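Local coordinates for protein putative hexose oxidase (Nonomuraea sp. ATCC 39727, PDB 5AWV) that probably oxidises the sugar of teicoplanin-type glycopeptide antibiotics, as a flavoprotein of the oxygen-dependent FAD-linked oxidoreductase family with covalently held FAD, at residues 94-99 against 515-520; 51-56 against 363-368. All coordinates share one frame; numbering follows the deposited sequence.

Contact 1. Residues 94-99 against 515-520; sequences EDFVDN and FHHALS. With FAD (flavin-adenine dinucleotide), chain M.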
loop_
_atom_site.group_PDB
_atom_site.type_symbol
_atom_site.label_atom_id
_atom_site.label_comp_id
_atom_site.label_asym_id
_atom_site.label_seq_id
_atom_site.Cartn_x
_atom_site.Cartn_y
_atom_site.Cartn_z
ATOM N N GLU A 94 1.166 8.382 -7.452
ATOM C CA GLU A 94 0.628 9.380 -8.385
ATOM C C GLU A 94 -0.073 10.509 -7.632
ATOM O O GLU A 94 -0.196 10.499 -6.426
ATOM C CB GLU A 94 -0.333 8.736 -9.423
ATOM C CG GLU A 94 0.368 8.235 -10.655
ATOM C CD GLU A 94 0.959 9.360 -11.501
ATOM O OE1 GLU A 94 0.758 10.543 -11.138
ATOM O OE2 GLU A 94 1.592 9.045 -12.509
ATOM N N ASP A 95 -0.509 11.514 -8.382
ATOM C CA ASP A 95 -1.192 12.720 -7.847
ATOM C C ASP A 95 -2.687 12.533 -7.583
ATOM O O ASP A 95 -3.449 13.496 -7.693
ATOM C CB ASP A 95 -1.040 13.898 -8.820
ATOM C CG ASP A 95 -1.866 13.711 -10.092
ATOM O OD1 ASP A 95 -2.414 12.568 -10.377
ATOM O OD2 ASP A 95 -1.947 14.735 -10.806
ATOM N N PHE A 96 -3.105 11.359 -7.150
ATOM C CA PHE A 96 -4.526 11.092 -7.011
ATOM C C PHE A 96 -5.124 11.891 -5.853
ATOM O O PHE A 96 -6.314 12.223 -5.876
ATOM C CB PHE A 96 -4.816 9.625 -6.775
ATOM C CG PHE A 96 -4.376 8.688 -7.870
ATOM C CD1 PHE A 96 -3.976 9.120 -9.146
ATOM C CD2 PHE A 96 -4.429 7.320 -7.638
ATOM C CE1 PHE A 96 -3.641 8.199 -10.123
ATOM C CE2 PHE A 96 -4.071 6.407 -8.631
ATOM C CZ PHE A 96 -3.651 6.840 -9.878
ATOM N N VAL A 97 -4.324 12.204 -4.841
ATOM C CA VAL A 97 -4.789 12.959 -3.705
ATOM C C VAL A 97 -4.273 14.383 -3.760
ATOM O O VAL A 97 -5.065 15.296 -3.458
ATOM C CB VAL A 97 -4.349 12.297 -2.379
ATOM C CG1 VAL A 97 -4.821 13.060 -1.154
ATOM C CG2 VAL A 97 -4.863 10.841 -2.361
ATOM N N ASP A 98 -2.979 14.568 -4.054
ATOM C CA ASP A 98 -2.337 15.858 -3.979
ATOM C C ASP A 98 -2.206 16.399 -5.420
ATOM O O ASP A 98 -1.320 16.012 -6.182
ATOM C CB ASP A 98 -0.980 15.795 -3.336
ATOM C CG ASP A 98 -1.041 15.451 -1.860
ATOM O OD1 ASP A 98 -1.856 16.052 -1.132
ATOM O OD2 ASP A 98 -0.200 14.595 -1.443
ATOM N N ASN A 99 -3.204 17.185 -5.821
ATOM C CA ASN A 99 -3.198 17.859 -7.157
ATOM C C ASN A 99 -3.979 19.158 -6.986
ATOM O O ASN A 99 -4.787 19.260 -6.072
ATOM C CB ASN A 99 -3.685 16.943 -8.326
ATOM C CG ASN A 99 -5.109 16.505 -8.176
ATOM O OD1 ASN A 99 -5.430 15.298 -8.032
ATOM N ND2 ASN A 99 -5.993 17.454 -8.134
ATOM N N PHE A 515 -16.134 9.560 -7.299
ATOM C CA PHE A 515 -14.771 9.101 -6.917
ATOM C C PHE A 515 -13.956 8.899 -8.177
ATOM O O PHE A 515 -14.223 7.999 -8.929
ATOM C CB PHE A 515 -14.881 7.867 -6.067
ATOM C CG PHE A 515 -15.624 8.129 -4.822
ATOM C CD1 PHE A 515 -14.973 8.737 -3.755
ATOM C CD2 PHE A 515 -17.010 7.905 -4.730
ATOM C CE1 PHE A 515 -15.654 9.068 -2.604
ATOM C CE2 PHE A 515 -17.688 8.242 -3.542
ATOM C CZ PHE A 515 -16.987 8.799 -2.482
ATOM N N HIS A 516 -13.018 9.809 -8.428
ATOM C CA HIS A 516 -12.240 9.776 -9.628
ATOM C C HIS A 516 -10.848 10.439 -9.492
ATOM O O HIS A 516 -10.623 11.223 -8.617
ATOM C CB HIS A 516 -13.057 10.389 -10.846
ATOM C CG HIS A 516 -13.249 11.864 -10.766
ATOM N ND1 HIS A 516 -12.382 12.751 -11.342
ATOM C CD2 HIS A 516 -14.197 12.609 -10.143
ATOM C CE1 HIS A 516 -12.772 13.994 -11.067
ATOM N NE2 HIS A 516 -13.869 13.923 -10.323
ATOM N N HIS A 517 -9.971 10.075 -10.429
ATOM C CA HIS A 517 -8.591 10.525 -10.538
ATOM C C HIS A 517 -8.022 10.057 -11.848
ATOM O O HIS A 517 -8.729 9.415 -12.614
ATOM C CB HIS A 517 -7.773 10.072 -9.313
ATOM C CG HIS A 517 -7.806 8.595 -9.043
ATOM N ND1 HIS A 517 -7.248 7.673 -9.899
ATOM C CD2 HIS A 517 -8.337 7.888 -8.016
ATOM C CE1 HIS A 517 -7.381 6.456 -9.380
ATOM N NE2 HIS A 517 -8.036 6.561 -8.234
ATOM N N ALA A 518 -6.733 10.335 -12.140
ATOM C CA ALA A 518 -6.099 10.020 -13.468
ATOM C C ALA A 518 -6.228 8.610 -14.153
ATOM O O ALA A 518 -6.269 8.505 -15.381
ATOM C CB ALA A 518 -4.644 10.518 -13.498
ATOM N N LEU A 519 -6.362 7.577 -13.358
ATOM C CA LEU A 519 -6.415 6.197 -13.741
ATOM C C LEU A 519 -7.597 5.550 -12.942
ATOM O O LEU A 519 -7.514 4.417 -12.486
ATOM C CB LEU A 519 -5.109 5.508 -13.309
ATOM C CG LEU A 519 -3.826 5.956 -14.029
ATOM C CD1 LEU A 519 -2.677 5.220 -13.388
ATOM C CD2 LEU A 519 -3.932 5.669 -15.524
ATOM N N SER A 520 -8.723 6.281 -12.823
ATOM C CA SER A 520 -9.971 5.725 -12.237
ATOM C C SER A 520 -10.833 5.042 -13.281
ATOM O O SER A 520 -10.907 5.438 -14.447
ATOM C CB SER A 520 -10.711 6.756 -11.440
ATOM O OG SER A 520 -11.118 7.846 -12.303
HETATM P PA FAD M . -2.965 7.042 -0.180
HETATM O O1A FAD M . -2.059 7.964 -0.970
HETATM O O2A FAD M . -3.548 7.464 1.088
HETATM O O5B FAD M . -4.112 6.476 -1.110
HETATM C C5B FAD M . -3.865 5.887 -2.433
HETATM C C4B FAD M . -5.122 5.906 -3.243
HETATM O O4B FAD M . -6.185 5.141 -2.662
HETATM C C3B FAD M . -5.731 7.291 -3.518
HETATM O O3B FAD M . -6.460 7.381 -4.767
HETATM C C2B FAD M . -6.642 7.385 -2.334
HETATM O O2B FAD M . -7.611 8.357 -2.549
HETATM C C1B FAD M . -7.187 6.003 -2.199
HETATM N N9A FAD M . -7.600 5.726 -0.843
HETATM C C8A FAD M . -6.923 5.826 0.307
HETATM N N7A FAD M . -7.648 5.389 1.361
HETATM C C5A FAD M . -8.816 4.974 0.889
HETATM C C6A FAD M . -10.069 4.463 1.484
HETATM N N6A FAD M . -10.122 4.321 2.805
HETATM N N1A FAD M . -11.079 4.139 0.623
HETATM C C2A FAD M . -10.972 4.334 -0.724
HETATM N N3A FAD M . -9.870 4.840 -1.342
HETATM C C4A FAD M . -8.818 5.207 -0.556
HETATM N N1 FAD M . 2.912 -1.801 -2.420
HETATM C C2 FAD M . 3.048 -3.157 -2.316
HETATM O O2 FAD M . 2.107 -3.894 -2.687
HETATM N N3 FAD M . 4.146 -3.733 -1.801
HETATM C C4 FAD M . 5.132 -3.011 -1.230
HETATM O O4 FAD M . 6.130 -3.561 -0.712
HETATM C C4X FAD M . 5.041 -1.545 -1.267
HETATM N N5 FAD M . 6.005 -0.727 -0.713
HETATM C C5X FAD M . 5.875 0.634 -0.659
HETATM C C6 FAD M . 6.875 1.387 -0.008
HETATM C C7 FAD M . 6.710 2.795 -0.091
HETATM C C7M FAD M . 7.789 3.696 0.562
HETATM C C8 FAD M . 5.510 3.462 -0.735
HETATM C C8M FAD M . 5.235 4.937 -0.564
HETATM C C9 FAD M . 4.520 2.631 -1.305
HETATM C C9A FAD M . 4.672 1.275 -1.316
HETATM N N10 FAD M . 3.715 0.404 -1.903
HETATM C C10 FAD M . 3.841 -0.975 -1.873
HETATM C "C1'" FAD M . 2.518 0.961 -2.614
HETATM C "C2'" FAD M . 1.309 1.028 -1.759
HETATM O "O2'" FAD M . 0.774 -0.282 -1.728
HETATM C "C3'" FAD M . 0.387 1.923 -2.499
HETATM O "O3'" FAD M . 1.084 3.164 -2.628
HETATM C "C4'" FAD M . -0.935 2.113 -1.705
HETATM O "O4'" FAD M . -1.922 2.546 -2.644
HETATM C "C5'" FAD M . -0.726 3.189 -0.670
HETATM O "O5'" FAD M . -1.890 3.306 0.171
HETATM P P FAD M . -2.012 4.543 1.130
HETATM O O1P FAD M . -3.204 4.418 1.946
HETATM O O2P FAD M . -0.753 4.813 1.906
HETATM O O3P FAD M . -2.035 5.716 0.040
HETATM O O HOH W 1 -5.346 12.439 -10.591
#
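Phe96 lays one face of its ring over the imidazole of His517, the two planes only 12° apart and the centroids separated by 3.8 Å. The rings overlap face to face with a modest shift, so that ND1 of His517 sits above the middle of the phenyl ring and CD2 of Phe96 above that of the imidazole; the tightest approach is 3.4 Å between Phe96 CE2 and His517 CE1. His517 reaches this position with CG in the crowded site between its backbone N and carbonyl carbon (chi1 55°). CB of Ser520 lies against the opposite face, so the imidazole is sandwiched, and its NE2 is tied to the carbonyl of Gly218, which limits its rotation. Beyond the stack, Phe96 CZ meets CB of Leu519 at 4.0 Å, with CD1 of Leu519 at the ring edge. One water joins the loops on the polar side, donating to Asp95 OD1 (2.9 Å) and accepting from the backbone N of Ala518 (3.0 Å). The 517-520 turn is closed by Ser520 N bonding to His517 O, while His517 N donates almost straight to Ser520 OG at 3.1 Å. At the edge of the Phe96 ring lies the ribose hydroxyl O3B of FAD, 3.4 Å from Phe96 CB. The stacked pair thus lines the adenosine-ribose part of the FAD pocket, where the FAD-binding domain meets the C-terminal berberine-like segment.

Contact 2. Residues 51-56 against 363-368; sequences NSRFNG and ASKTKA. With N1L (2-amino-2-deoxy-beta-D-glucopyranuronic acid), chain B.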
loop_
_atom_site.group_PDB
_atom_site.type_symbol
_atom_site.label_atom_id
_atom_site.label_comp_id
_atom_site.label_asym_id
_atom_site.label_seq_id
_atom_site.Cartn_x
_atom_site.Cartn_y
_atom_site.Cartn_z
ATOM N N ASN A 51 5.265 11.297 -1.542
ATOM C CA ASN A 51 6.003 11.703 -2.668
ATOM C C ASN A 51 5.909 13.216 -2.839
ATOM O O ASN A 51 4.879 13.743 -3.235
ATOM C CB ASN A 51 5.546 10.923 -3.910
ATOM C CG ASN A 51 6.419 11.184 -5.151
ATOM O OD1 ASN A 51 7.112 12.201 -5.267
ATOM N ND2 ASN A 51 6.433 10.226 -6.061
ATOM N N SER A 52 7.019 13.907 -2.567
ATOM C CA SER A 52 7.063 15.372 -2.659
ATOM C C SER A 52 7.002 15.972 -4.054
ATOM O O SER A 52 6.895 17.121 -4.166
ATOM C CB SER A 52 8.290 15.919 -1.860
ATOM O OG SER A 52 9.434 15.383 -2.473
ATOM N N ARG A 53 6.886 15.204 -5.106
ATOM C CA ARG A 53 6.500 15.705 -6.409
ATOM C C ARG A 53 5.100 16.314 -6.480
ATOM O O ARG A 53 4.861 17.165 -7.302
ATOM C CB ARG A 53 6.680 14.581 -7.387
ATOM C CG ARG A 53 6.404 14.872 -8.841
ATOM C CD ARG A 53 6.953 13.724 -9.652
ATOM N NE ARG A 53 6.118 13.412 -10.767
ATOM C CZ ARG A 53 5.615 12.196 -11.023
ATOM N NH1 ARG A 53 5.877 11.052 -10.261
ATOM N NH2 ARG A 53 4.846 12.118 -12.099
ATOM N N PHE A 54 4.180 15.891 -5.627
ATOM C CA PHE A 54 2.782 16.298 -5.717
ATOM C C PHE A 54 2.331 17.241 -4.594
ATOM O O PHE A 54 2.570 16.984 -3.401
ATOM C CB PHE A 54 1.906 15.051 -5.667
ATOM C CG PHE A 54 2.397 13.903 -6.518
ATOM C CD1 PHE A 54 2.600 14.090 -7.863
ATOM C CD2 PHE A 54 2.574 12.658 -5.980
ATOM C CE1 PHE A 54 2.998 13.033 -8.685
ATOM C CE2 PHE A 54 3.030 11.612 -6.770
ATOM C CZ PHE A 54 3.235 11.803 -8.125
ATOM N N ASN A 55 1.559 18.262 -4.980
ATOM C CA ASN A 55 1.027 19.235 -4.049
ATOM C C ASN A 55 -0.321 19.651 -4.469
ATOM O O ASN A 55 -0.589 19.737 -5.652
ATOM C CB ASN A 55 1.881 20.520 -4.022
ATOM C CG ASN A 55 3.176 20.277 -3.329
ATOM O OD1 ASN A 55 4.175 20.053 -3.995
ATOM N ND2 ASN A 55 3.148 20.159 -2.001
ATOM N N GLY A 56 -1.141 19.908 -3.496
ATOM C CA GLY A 56 -2.465 20.432 -3.691
ATOM C C GLY A 56 -2.715 21.533 -2.697
ATOM O O GLY A 56 -1.842 21.851 -1.871
ATOM N N ALA A 363 11.371 13.529 -4.209
ATOM C CA ALA A 363 10.525 13.432 -5.338
ATOM C C ALA A 363 10.961 12.165 -6.156
ATOM O O ALA A 363 12.116 11.895 -6.260
ATOM C CB ALA A 363 10.653 14.708 -6.123
ATOM N N SER A 364 10.040 11.350 -6.648
ATOM C CA SER A 364 10.400 10.167 -7.393
ATOM C C SER A 364 9.350 9.822 -8.425
ATOM O O SER A 364 8.217 10.298 -8.368
ATOM C CB SER A 364 10.630 9.014 -6.385
ATOM O OG SER A 364 9.391 8.578 -5.865
ATOM N N LYS A 365 9.720 8.998 -9.383
ATOM C CA LYS A 365 8.802 8.414 -10.360
ATOM C C LYS A 365 9.156 6.961 -10.519
ATOM O O LYS A 365 10.330 6.619 -10.790
ATOM C CB LYS A 365 8.966 9.096 -11.706
ATOM C CG LYS A 365 8.264 8.471 -12.880
ATOM C CD LYS A 365 6.825 8.710 -12.786
ATOM C CE LYS A 365 6.097 8.229 -14.014
ATOM N NZ LYS A 365 4.637 8.343 -13.749
ATOM N N THR A 366 8.149 6.086 -10.370
ATOM C CA THR A 366 8.324 4.705 -10.525
ATOM C C THR A 366 7.375 4.244 -11.618
ATOM O O THR A 366 6.201 4.663 -11.659
ATOM C CB THR A 366 7.987 3.948 -9.219
ATOM O OG1 THR A 366 8.852 4.318 -8.180
ATOM C CG2 THR A 366 8.094 2.442 -9.415
ATOM N N LYS A 367 7.871 3.454 -12.529
ATOM C CA LYS A 367 7.102 2.833 -13.598
ATOM C C LYS A 367 7.199 1.352 -13.359
ATOM O O LYS A 367 8.159 0.900 -12.706
ATOM C CB LYS A 367 7.611 3.249 -14.973
ATOM C CG LYS A 367 7.669 4.748 -15.135
ATOM C CD LYS A 367 8.262 5.300 -16.397
ATOM C CE LYS A 367 7.535 4.836 -17.617
ATOM N NZ LYS A 367 6.199 5.481 -17.794
ATOM N N ALA A 368 6.272 0.561 -13.852
ATOM C CA ALA A 368 6.213 -0.883 -13.422
ATOM C C ALA A 368 5.685 -1.832 -14.498
ATOM O O ALA A 368 5.012 -1.427 -15.449
ATOM C CB ALA A 368 5.280 -0.963 -12.185
HETATM C C1 N1L B . 9.938 1.811 -2.143
HETATM C C2 N1L B . 10.239 2.503 -3.570
HETATM C C3 N1L B . 9.048 2.413 -4.543
HETATM C C4 N1L B . 8.683 0.949 -4.673
HETATM C C5 N1L B . 8.157 0.436 -3.305
HETATM C C6 N1L B . 7.627 -1.020 -3.368
HETATM N N2 N1L B . 10.628 3.908 -3.467
HETATM O O3 N1L B . 9.417 2.919 -5.914
HETATM O O4 N1L B . 7.679 0.729 -5.788
HETATM O O5 N1L B . 9.268 0.456 -2.322
HETATM O O6B N1L B . 8.608 -2.024 -3.131
HETATM O O6A N1L B . 7.182 -1.329 -4.628
HETATM O O HOH W 2 3.512 11.001 -13.897
#
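Asn51 and Arg53, both in a type I turn from Asn51 to Phe54, reach the same backbone carbonyl, Ser364 O, on strand 363-371. The carboxamide of Asn51, its CG anti to the backbone N (chi1 -173°), faces the backbone of Ser364 with both of its polar atoms. Asn51 ND2 donates to Ser364 O at 2.9 Å along an almost straight N-H line, with the acceptor in the amide plane, while Asn51 OD1 takes a weak bond from Ser364 N at 3.3 Å. Asn51 OD1 also accepts from Arg53 N (3.0 Å), forming an Asx turn that fixes the amide's rotation. Arg53 runs out extended, bends at chi3, and presents the edge of its guanidinium to the strand: Arg53 NH1 meets Ser364 O at 3.1 Å on a carbonyl lone pair, whereas Asn51 ND2 approaches the same oxygen from above the carbonyl plane. CE1 of Phe54 lies over one guanidinium face, 3.6 Å from the plane. Lys365 crosses the arginine obliquely, with Lys365 CD 3.6 Å from Arg53 NH1. Where Ala363 begins the segment, its methyl packs beside the turn, and Ser52 OG turns to Gly361 O. Further along, Thr366 OG1 lies 2.7 Å from O3 of the bound aminoglucuronic acid. The two cations are close, but a water accepts from Lys365 NZ and, weakly, from Arg53 NH2, and Lys365 has Asp475 as its salt-bridge partner; this carboxylate probably offsets their repulsion, while one backbone carbonyl gripped by two donors ties the loop to the strand bordering the sugar site.

Both contacts are partly buried and lie on the same side of the chain's centre, about 12 Å apart between centres. Contact 1 joins two loops over the cofactor and relies on ring overlap and apolar packing, with a water as its polar bridge. Contact 2 sets a loop against an outer strand of the seven-stranded antiparallel sheet and relies on side-chain bonds to backbone, with charge around it; its ligand is the sugar rather than FAD. They meet directly: the Phe54 ring packs on the backbone of Glu94 and Asp95, and Glu94 OE2 forms a long, weak ion pair with Lys365 NZ. The segments alternate along the chain, 51-56 and 94-99 each pairing with a distant later segment.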